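Putative SAM-dependent O-methyltranferase (PDB 4YMH) binds S-adenosylmethionine and its by-product S-adenosylhomocysteine, and probably transfers the methyl group to an oxygen of its substrate, as in cation-dependent O-methyltransferases. Local coordinates at residues 31-35 against 76-82; 84-88 against 114-120; 214-218 against 230-234. All blocks are in the same frame, centred on the assembly; numbering follows the deposited sequence.

Interaction 1. Residues 31-35 against 76-82; sequences LVEHW and SGYSALA. With SAH (S-adenosyl-L-homocysteine), chain E.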
loop_
_atom_site.group_PDB
_atom_site.type_symbol
_atom_site.label_atom_id
_atom_site.label_comp_id
_atom_site.label_asym_id
_atom_site.label_seq_id
_atom_site.Cartn_x
_atom_site.Cartn_y
_atom_site.Cartn_z
ATOM N N LEU A 31 9.618 -12.804 16.379
ATOM C CA LEU A 31 9.572 -11.376 16.098
ATOM C C LEU A 31 8.591 -10.671 17.036
ATOM O O LEU A 31 8.838 -9.549 17.456
ATOM C CB LEU A 31 9.210 -11.127 14.629
ATOM C CG LEU A 31 9.399 -9.693 14.113
ATOM C CD1 LEU A 31 10.776 -9.205 14.489
ATOM C CD2 LEU A 31 9.189 -9.617 12.589
ATOM N N VAL A 32 7.483 -11.326 17.365
ATOM C CA VAL A 32 6.607 -10.815 18.412
ATOM C C VAL A 32 7.399 -10.641 19.712
ATOM O O VAL A 32 7.314 -9.602 20.377
ATOM C CB VAL A 32 5.416 -11.750 18.682
ATOM C CG1 VAL A 32 4.595 -11.229 19.857
ATOM C CG2 VAL A 32 4.556 -11.911 17.443
ATOM N N GLU A 33 8.175 -11.663 20.062
ATOM C CA GLU A 33 8.986 -11.607 21.278
ATOM C C GLU A 33 9.961 -10.423 21.253
ATOM O O GLU A 33 10.132 -9.720 22.258
ATOM C CB GLU A 33 9.747 -12.923 21.479
ATOM C CG GLU A 33 10.563 -12.972 22.753
ATOM C CD GLU A 33 11.240 -14.316 22.976
ATOM O OE1 GLU A 33 11.582 -14.988 21.982
ATOM O OE2 GLU A 33 11.422 -14.702 24.150
ATOM N N HIS A 34 10.597 -10.193 20.108
ATOM C CA HIS A 34 11.494 -9.045 20.001
ATOM C C HIS A 34 10.740 -7.707 20.127
ATOM O O HIS A 34 11.233 -6.753 20.739
ATOM C CB HIS A 34 12.266 -9.087 18.684
ATOM C CG HIS A 34 13.114 -7.882 18.453
ATOM N ND1 HIS A 34 14.289 -7.651 19.140
ATOM C CD2 HIS A 34 12.950 -6.821 17.628
ATOM C CE1 HIS A 34 14.812 -6.508 18.740
ATOM N NE2 HIS A 34 14.017 -5.980 17.826
ATOM N N TRP A 35 9.545 -7.648 19.550
ATOM C CA TRP A 35 8.730 -6.431 19.575
ATOM C C TRP A 35 8.354 -6.085 21.020
ATOM O O TRP A 35 8.556 -4.947 21.494
ATOM C CB TRP A 35 7.486 -6.639 18.701
ATOM C CG TRP A 35 6.649 -5.427 18.440
ATOM C CD1 TRP A 35 6.873 -4.456 17.503
ATOM C CD2 TRP A 35 5.423 -5.078 19.093
ATOM N NE1 TRP A 35 5.869 -3.518 17.544
ATOM C CE2 TRP A 35 4.967 -3.875 18.513
ATOM C CE3 TRP A 35 4.667 -5.664 20.117
ATOM C CZ2 TRP A 35 3.797 -3.244 18.926
ATOM C CZ3 TRP A 35 3.502 -5.039 20.522
ATOM C CH2 TRP A 35 3.078 -3.840 19.927
ATOM N N SER A 76 15.824 -0.708 17.248
ATOM C CA SER A 76 16.118 -1.951 17.981
ATOM C C SER A 76 16.233 -3.187 17.074
ATOM O O SER A 76 16.442 -4.299 17.560
ATOM C CB SER A 76 15.058 -2.210 19.052
ATOM O OG SER A 76 13.917 -2.855 18.502
ATOM N N GLY A 77 16.119 -2.989 15.767
ATOM C CA GLY A 77 16.266 -4.073 14.811
ATOM C C GLY A 77 14.973 -4.737 14.346
ATOM O O GLY A 77 15.011 -5.697 13.577
ATOM N N TYR A 78 13.831 -4.244 14.812
ATOM C CA TYR A 78 12.534 -4.840 14.461
ATOM C C TYR A 78 12.279 -4.914 12.957
ATOM O O TYR A 78 11.908 -5.979 12.438
ATOM C CB TYR A 78 11.395 -4.060 15.130
ATOM C CG TYR A 78 9.998 -4.513 14.739
ATOM C CD1 TYR A 78 9.510 -5.754 15.138
ATOM C CD2 TYR A 78 9.161 -3.689 13.984
ATOM C CE1 TYR A 78 8.233 -6.165 14.788
ATOM C CE2 TYR A 78 7.878 -4.098 13.629
ATOM C CZ TYR A 78 7.422 -5.337 14.036
ATOM O OH TYR A 78 6.150 -5.766 13.697
ATOM N N SER A 79 12.469 -3.802 12.248
ATOM C CA SER A 79 12.186 -3.819 10.811
ATOM C C SER A 79 13.266 -4.607 10.062
ATOM O O SER A 79 12.954 -5.302 9.103
ATOM C CB SER A 79 12.024 -2.401 10.232
ATOM O OG SER A 79 13.137 -1.568 10.486
ATOM N N ALA A 80 14.520 -4.543 10.514
ATOM C CA ALA A 80 15.557 -5.399 9.927
ATOM C C ALA A 80 15.205 -6.886 10.056
ATOM O O ALA A 80 15.403 -7.658 9.114
ATOM C CB ALA A 80 16.924 -5.123 10.576
ATOM N N LEU A 81 14.685 -7.292 11.215
ATOM C CA LEU A 81 14.319 -8.689 11.403
ATOM C C LEU A 81 13.072 -9.049 10.587
ATOM O O LEU A 81 12.931 -10.200 10.144
ATOM C CB LEU A 81 14.103 -9.005 12.888
ATOM C CG LEU A 81 15.393 -8.973 13.726
ATOM C CD1 LEU A 81 15.091 -9.037 15.225
ATOM C CD2 LEU A 81 16.326 -10.111 13.317
ATOM N N ALA A 82 12.179 -8.079 10.381
ATOM C CA ALA A 82 11.050 -8.315 9.475
ATOM C C ALA A 82 11.541 -8.599 8.052
ATOM O O ALA A 82 11.114 -9.575 7.427
ATOM C CB ALA A 82 10.083 -7.127 9.472
HETATM N N SAH E . 13.036 1.144 11.663
HETATM C CA SAH E . 12.756 0.940 13.056
HETATM C CB SAH E . 12.594 2.265 13.797
HETATM C CG SAH E . 13.545 3.397 13.420
HETATM S SD SAH E . 13.332 4.771 14.490
HETATM C C SAH E . 11.503 0.128 13.247
HETATM O O SAH E . 11.319 -0.457 14.288
HETATM O OXT SAH E . 10.683 0.081 12.343
HETATM C "C5'" SAH E . 14.550 5.805 13.787
HETATM C "C4'" SAH E . 15.982 5.390 14.085
HETATM O "O4'" SAH E . 16.869 6.176 13.311
HETATM C "C3'" SAH E . 16.375 5.630 15.523
HETATM O "O3'" SAH E . 16.900 4.460 16.103
HETATM C "C2'" SAH E . 17.434 6.701 15.453
HETATM O "O2'" SAH E . 18.382 6.615 16.469
HETATM C "C1'" SAH E . 17.999 6.542 14.063
HETATM N N9 SAH E . 18.577 7.778 13.515
HETATM C C8 SAH E . 18.147 9.016 13.676
HETATM N N7 SAH E . 18.916 9.870 13.025
HETATM C C5 SAH E . 19.855 9.177 12.429
HETATM C C6 SAH E . 20.996 9.464 11.562
HETATM N N6 SAH E . 21.245 10.713 11.239
HETATM N N1 SAH E . 21.743 8.457 11.121
HETATM C C2 SAH E . 21.452 7.205 11.458
HETATM N N3 SAH E . 20.438 6.863 12.230
HETATM C C4 SAH E . 19.619 7.793 12.736
#
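Two helical segments, 31-35 and 78-82, run almost exactly antiparallel here, at 173° with their axes 10.4 Å apart, so Leu31 stands opposite Leu81 and Trp35 opposite Tyr78. Leu31, with chi1 t and chi2 p, sends CD1 to 3.7 Å from both CD1 of Tyr78 and CB of Leu81, while its CD2 reaches 4.1 Å from CB of Ala82, where a small residue gives it space. His34 is also t. Its ring crosses the gap until His34 NE2 makes a weak hydrogen bond to Ser76 OG, 3.2 Å away, a hydroxyl also bonded to Thr38. Leu81, in the mt conformation, lays CD1 over one face of this imidazole, 4.0 Å from the His34 ring centroid, as a CH-pi contact; histidine thus offers both a polar edge and a face to pack on. The t rotamer of Tyr78 carries its ring back toward 31-35, where Trp35 CD1 sits over one face, 3.5 Å from Tyr78 CE1. The two rings are oblique, at 53°. Gly77 is the N-cap; at its backbone angles a CB would press on the preceding carbonyl oxygen, so glycine fits. Ser79 points away from 31-35, in rotamer p, and its OG accepts a hydrogen bond from N of S-adenosylhomocysteine at 3.0 Å, so one helix faces both the cofactor pocket and helix 29-41. Tyr78 OH and Trp35 NE1 bond to the carbonyls of Ser50 and Ser49 respectively. Helix 101-114 flanks the pair 29-41/78-86 through Tyr114 and Ala110, and helix 51-64 through Met57 and Arg51.

Interaction 2. Residues 84-88 against 114-120; sequences YEGTR and YGVGDRV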
loop_
_atom_site.group_PDB
_atom_site.type_symbol
_atom_site.label_atom_id
_atom_site.label_comp_id
_atom_site.label_asym_id
_atom_site.label_seq_id
_atom_site.Cartn_x
_atom_site.Cartn_y
_atom_site.Cartn_z
ATOM N N TYR A 84 14.466 -9.637 7.183
ATOM C CA TYR A 84 15.152 -10.918 7.309
ATOM C C TYR A 84 14.162 -12.075 7.154
ATOM O O TYR A 84 14.383 -13.003 6.357
ATOM C CB TYR A 84 15.895 -10.983 8.661
ATOM C CG TYR A 84 16.616 -12.295 8.930
ATOM C CD1 TYR A 84 17.887 -12.533 8.418
ATOM C CD2 TYR A 84 16.023 -13.292 9.690
ATOM C CE1 TYR A 84 18.544 -13.728 8.654
ATOM C CE2 TYR A 84 16.674 -14.502 9.931
ATOM C CZ TYR A 84 17.935 -14.712 9.412
ATOM O OH TYR A 84 18.588 -15.901 9.652
ATOM N N GLU A 85 13.052 -12.007 7.882
ATOM C CA GLU A 85 12.045 -13.066 7.794
ATOM C C GLU A 85 11.463 -13.155 6.382
ATOM O O GLU A 85 11.176 -14.252 5.876
ATOM C CB GLU A 85 10.911 -12.833 8.803
ATOM C CG GLU A 85 11.266 -13.122 10.270
ATOM C CD GLU A 85 11.423 -14.605 10.583
ATOM O OE1 GLU A 85 11.182 -15.457 9.693
ATOM O OE2 GLU A 85 11.784 -14.921 11.737
ATOM N N GLY A 86 11.293 -12.000 5.748
ATOM C CA GLY A 86 10.683 -11.968 4.429
ATOM C C GLY A 86 11.605 -12.411 3.311
ATOM O O GLY A 86 11.160 -12.588 2.176
ATOM N N THR A 87 12.891 -12.576 3.617
ATOM C CA THR A 87 13.849 -13.005 2.599
ATOM C C THR A 87 14.633 -14.280 2.951
ATOM O O THR A 87 15.745 -14.488 2.456
ATOM C CB THR A 87 14.854 -11.883 2.310
ATOM O OG1 THR A 87 15.484 -11.482 3.533
ATOM C CG2 THR A 87 14.154 -10.694 1.667
ATOM N N ARG A 88 14.050 -15.137 3.782
ATOM C CA ARG A 88 14.702 -16.380 4.175
ATOM C C ARG A 88 15.016 -17.287 2.984
ATOM O O ARG A 88 16.030 -17.973 2.979
ATOM C CB ARG A 88 13.837 -17.154 5.172
ATOM C CG ARG A 88 13.927 -16.663 6.591
ATOM C CD ARG A 88 13.124 -17.539 7.527
ATOM N NE ARG A 88 13.154 -17.009 8.885
ATOM C CZ ARG A 88 14.069 -17.323 9.794
ATOM N NH1 ARG A 88 15.035 -18.186 9.501
ATOM N NH2 ARG A 88 14.013 -16.779 11.001
ATOM N N TYR A 114 18.682 -13.691 17.770
ATOM C CA TYR A 114 17.775 -14.164 16.726
ATOM C C TYR A 114 18.442 -15.211 15.847
ATOM O O TYR A 114 17.768 -15.997 15.174
ATOM C CB TYR A 114 17.316 -12.990 15.868
ATOM C CG TYR A 114 15.910 -13.102 15.337
ATOM C CD1 TYR A 114 15.653 -13.696 14.102
ATOM C CD2 TYR A 114 14.839 -12.603 16.060
ATOM C CE1 TYR A 114 14.363 -13.800 13.614
ATOM C CE2 TYR A 114 13.541 -12.689 15.574
ATOM C CZ TYR A 114 13.311 -13.284 14.351
ATOM O OH TYR A 114 12.021 -13.365 13.873
ATOM N N GLY A 115 19.772 -15.204 15.848
ATOM C CA GLY A 115 20.544 -16.129 15.042
ATOM C C GLY A 115 20.546 -15.774 13.566
ATOM O O GLY A 115 20.468 -16.659 12.718
ATOM N N VAL A 116 20.638 -14.487 13.249
ATOM C CA VAL A 116 20.748 -14.082 11.852
ATOM C C VAL A 116 22.120 -14.492 11.322
ATOM O O VAL A 116 23.061 -14.687 12.091
ATOM C CB VAL A 116 20.531 -12.562 11.666
ATOM C CG1 VAL A 116 19.200 -12.145 12.263
ATOM C CG2 VAL A 116 21.665 -11.775 12.296
ATOM N N GLY A 117 22.237 -14.644 10.010
ATOM C CA GLY A 117 23.511 -15.026 9.434
ATOM C C GLY A 117 24.392 -13.821 9.202
ATOM O O GLY A 117 24.183 -12.758 9.785
ATOM N N ASP A 118 25.343 -13.940 8.310
ATOM C CA ASP A 118 26.190 -12.838 7.936
ATOM C C ASP A 118 25.421 -11.879 7.064
ATOM O O ASP A 118 25.832 -10.773 6.864
ATOM C CB ASP A 118 27.377 -13.347 7.122
ATOM C CG ASP A 118 28.523 -13.829 7.994
ATOM O OD1 ASP A 118 29.675 -13.581 7.633
ATOM O OD2 ASP A 118 28.275 -14.445 9.043
ATOM N N ARG A 119 24.307 -12.320 6.511
ATOM C CA ARG A 119 23.574 -11.476 5.553
ATOM C C ARG A 119 22.921 -10.209 6.117
ATOM O O ARG A 119 22.496 -9.345 5.344
ATOM C CB ARG A 119 22.505 -12.304 4.827
ATOM C CG ARG A 119 21.317 -12.799 5.640
ATOM C CD ARG A 119 20.480 -13.750 4.740
ATOM N NE ARG A 119 19.244 -14.238 5.359
ATOM C CZ ARG A 119 18.048 -13.671 5.210
ATOM N NH1 ARG A 119 17.913 -12.587 4.467
ATOM N NH2 ARG A 119 16.984 -14.187 5.806
ATOM N N VAL A 120 22.826 -10.090 7.440
ATOM C CA VAL A 120 22.371 -8.842 8.062
ATOM C C VAL A 120 23.577 -8.042 8.527
ATOM O O VAL A 120 24.364 -8.520 9.311
ATOM C CB VAL A 120 21.439 -9.090 9.254
ATOM C CG1 VAL A 120 21.081 -7.781 9.927
ATOM C CG2 VAL A 120 20.191 -9.835 8.800
HETATM O O HOH W 1 17.178 -17.183 12.481
HETATM O O HOH W 2 20.835 -16.067 8.229
#
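Arg119 makes the most elaborate polar link, its guanidinium reaching the end of helix 78-86. Arg119 NH2 donates to Tyr84 O at 2.9 Å and Arg119 NH1 to Thr87 OG1 at 2.8 Å; NH1 also bonds to the carbonyl of Ala92. Tyr84 O already takes Thr87 N, so the arginine adds a second donor, and a long side chain with several N-H groups can reach this carbonyl and the threonine hydroxyl together. A second link runs from Tyr114 OH to Glu85 OE2, 2.7 Å away. Arg88 NE lies 2.6 Å from Glu85 OE1 and Arg88 NH2 3.0 Å from Glu85 OE2, a two-pronged salt bridge to the same carboxylate that takes the Tyr114 hydroxyl. Between these links stands the ring of Tyr84, with Arg119 NH2 over one face, 3.2 Å from Tyr84 CD1, and Val116 over the other, its CG1 3.9 Å from the Tyr84 centroid in a CH-pi contact. Val120 CG2 closes in at 3.6 Å from Tyr84 CD1. Tyr84 OH meets water 2 at 2.7 Å, and that water also accepts a weak hydrogen bond from Gly117 N, again at 2.7 Å. Gly115, at positive phi, is the C-prime residue of the Schellman motif that ends helix 101-114, a position glycine tolerates easily; Gly117 opens a type I turn to Val120. The contact lies partly exposed beside 120-124, an outermost strand of the sheet within this chain: hydrogen bonds tie the helix end to the loop entering that strand, while the buried tyrosine ring fills the space between.

Interaction 3. Residues 214-218 against 230-234; sequences DPRID and QIRWK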
loop_
_atom_site.group_PDB
_atom_site.type_symbol
_atom_site.label_atom_id
_atom_site.label_comp_id
_atom_site.label_asym_id
_atom_site.label_seq_id
_atom_site.Cartn_x
_atom_site.Cartn_y
_atom_site.Cartn_z
ATOM N N ASP A 214 11.482 16.299 -8.962
ATOM C CA ASP A 214 12.597 15.470 -9.439
ATOM C C ASP A 214 12.164 14.663 -10.656
ATOM O O ASP A 214 11.302 13.800 -10.550
ATOM C CB ASP A 214 13.095 14.546 -8.325
ATOM C CG ASP A 214 14.460 13.921 -8.639
ATOM O OD1 ASP A 214 14.711 13.521 -9.798
ATOM O OD2 ASP A 214 15.286 13.825 -7.716
ATOM N N PRO A 215 12.761 14.953 -11.820
ATOM C CA PRO A 215 12.278 14.337 -13.057
ATOM C C PRO A 215 12.654 12.862 -13.183
ATOM O O PRO A 215 12.252 12.227 -14.152
ATOM C CB PRO A 215 12.957 15.162 -14.154
ATOM C CG PRO A 215 14.206 15.682 -13.520
ATOM C CD PRO A 215 13.876 15.887 -12.055
ATOM N N ARG A 216 13.408 12.328 -12.232
ATOM C CA ARG A 216 13.870 10.943 -12.345
ATOM C C ARG A 216 12.869 9.924 -11.797
ATOM O O ARG A 216 12.968 8.723 -12.082
ATOM C CB ARG A 216 15.218 10.779 -11.628
ATOM C CG ARG A 216 16.354 11.562 -12.258
ATOM C CD ARG A 216 17.597 11.536 -11.360
ATOM N NE ARG A 216 17.334 12.166 -10.069
ATOM C CZ ARG A 216 18.262 12.399 -9.144
ATOM N NH1 ARG A 216 19.520 12.057 -9.360
ATOM N NH2 ARG A 216 17.931 12.988 -8.004
ATOM N N ILE A 217 11.891 10.395 -11.031
ATOM C CA ILE A 217 11.089 9.486 -10.219
ATOM C C ILE A 217 9.583 9.646 -10.350
ATOM O O ILE A 217 9.084 10.737 -10.632
ATOM C CB ILE A 217 11.446 9.643 -8.718
ATOM C CG1 ILE A 217 11.354 11.112 -8.285
ATOM C CG2 ILE A 217 12.833 9.090 -8.442
ATOM C CD1 ILE A 217 11.609 11.355 -6.795
ATOM N N ASP A 218 8.873 8.539 -10.128
ATOM C CA ASP A 218 7.431 8.544 -9.880
ATOM C C ASP A 218 7.198 8.412 -8.380
ATOM O O ASP A 218 7.869 7.618 -7.701
ATOM C CB ASP A 218 6.713 7.398 -10.615
ATOM C CG ASP A 218 6.584 7.635 -12.112
ATOM O OD1 ASP A 218 6.606 8.810 -12.552
ATOM O OD2 ASP A 218 6.450 6.632 -12.848
ATOM N N GLN A 230 6.009 6.025 -1.553
ATOM C CA GLN A 230 6.606 5.059 -2.480
ATOM C C GLN A 230 7.311 5.818 -3.589
ATOM O O GLN A 230 6.728 6.720 -4.203
ATOM C CB GLN A 230 5.534 4.133 -3.092
ATOM C CG GLN A 230 4.746 3.354 -2.048
ATOM C CD GLN A 230 3.733 2.398 -2.649
ATOM O OE1 GLN A 230 3.513 2.374 -3.859
ATOM N NE2 GLN A 230 3.125 1.590 -1.799
ATOM N N ILE A 231 8.551 5.449 -3.865
ATOM C CA ILE A 231 9.326 6.122 -4.902
ATOM C C ILE A 231 9.885 5.082 -5.862
ATOM O O ILE A 231 10.455 4.082 -5.423
ATOM C CB ILE A 231 10.484 6.951 -4.308
ATOM C CG1 ILE A 231 9.962 7.959 -3.272
ATOM C CG2 ILE A 231 11.251 7.656 -5.418
ATOM C CD1 ILE A 231 11.083 8.702 -2.515
ATOM N N ARG A 232 9.722 5.306 -7.164
ATOM C CA ARG A 232 10.358 4.419 -8.145
ATOM C C ARG A 232 11.013 5.259 -9.223
ATOM O O ARG A 232 10.686 6.428 -9.378
ATOM C CB ARG A 232 9.339 3.450 -8.774
ATOM C CG ARG A 232 8.276 4.131 -9.624
ATOM C CD ARG A 232 7.276 3.147 -10.270
ATOM N NE ARG A 232 7.895 2.330 -11.319
ATOM C CZ ARG A 232 7.903 2.637 -12.618
ATOM N NH1 ARG A 232 7.314 3.749 -13.059
ATOM N NH2 ARG A 232 8.504 1.831 -13.482
ATOM N N TRP A 233 11.939 4.683 -9.975
ATOM C CA TRP A 233 12.401 5.358 -11.181
ATOM C C TRP A 233 11.236 5.462 -12.159
ATOM O O TRP A 233 10.480 4.494 -12.322
ATOM C CB TRP A 233 13.542 4.594 -11.858
ATOM C CG TRP A 233 14.805 4.426 -11.067
ATOM C CD1 TRP A 233 15.258 3.276 -10.483
ATOM C CD2 TRP A 233 15.805 5.422 -10.816
ATOM N NE1 TRP A 233 16.468 3.499 -9.877
ATOM C CE2 TRP A 233 16.826 4.807 -10.061
ATOM C CE3 TRP A 233 15.932 6.777 -11.148
ATOM C CZ2 TRP A 233 17.963 5.496 -9.636
ATOM C CZ3 TRP A 233 17.069 7.466 -10.720
ATOM C CH2 TRP A 233 18.064 6.822 -9.977
ATOM N N LYS A 234 11.099 6.613 -12.824
ATOM C CA LYS A 234 10.239 6.692 -14.011
ATOM C C LYS A 234 10.688 5.655 -15.026
ATOM O O LYS A 234 11.881 5.361 -15.106
ATOM C CB LYS A 234 10.294 8.071 -14.665
ATOM C CG LYS A 234 9.614 9.179 -13.909
ATOM C CD LYS A 234 9.380 10.366 -14.861
ATOM C CE LYS A 234 9.045 11.648 -14.094
ATOM N NZ LYS A 234 7.884 11.469 -13.185
HETATM O O HOH W 3 8.617 14.304 -11.689
#
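Trp233 lays its indole alongside the aliphatic root of Arg216, with CZ3 3.9 Å from Arg216 CB, and the carbonyl oxygen of Arg216 lies near the plane of the ring at its edge. The indole NE1 is held by the carbonyl of Leu163, and the Arg216 guanidinium by Asp159 and, within its own segment, by Asp214, whose OD2 is 2.8 Å from Arg216 NH2. Asp214 OD1 also accepts from the backbone N of Arg216 at 3.0 Å, an Asx turn. Backbone pairing then takes over. Lys234 N bonds to Arg216 O at 2.9 Å; Ile217 and Trp233 form a non-hydrogen-bonded antiparallel pair with CA atoms 4.4 Å apart; and Asp218 with Arg232 is a hydrogen-bonded pair, N to O at 2.9 Å and O to N at 3.0 Å. This is the open end of the beta hairpin of strands 217-222 and 228-233, the last two of the class I methyltransferase sheet, in which 228-233 runs antiparallel to its neighbour 167-171. Ile217 CG2 meets Ile231 CG2 at 3.7 Å, branched residues suiting a strand that helix 150-159 covers through Leu158. On the face bearing Asp218 and Arg232 the chemistry is ionic. Salt bridges of 3.0 Å join Asp218 OD1 to Lys234 NZ, which also reaches Ile217 O at 2.9 Å, and Asp218 OD2 to Arg232 NH1, the latter with a weak hydrogen-bond angle, in one network; Arg232 also pairs with Asp235. The second subunit packs here, its His25 against Asp218 and its Arg62 against Arg232.

Interactions 1 and 2 share helix 78-86 and follow one another along it: Leu81 of the first packs on Tyr114 and Val116 of the second, and their centres are 11 Å apart. The first is buried and mostly apolar, beside the cofactor; the second, farther from S-adenosylhomocysteine and partly exposed, relies on an arginine, a glutamate-tyrosine bond and waters. Interaction 3 lies about 30 Å, centre to centre, from interaction 1, on the opposite side of the chain's centre; it joins the paired ends of two strands and their adjoining turns, and is partly buried. It pairs backbone atoms directly and adds a salt-bridge network facing the second subunit, whereas no other chain touches the first two.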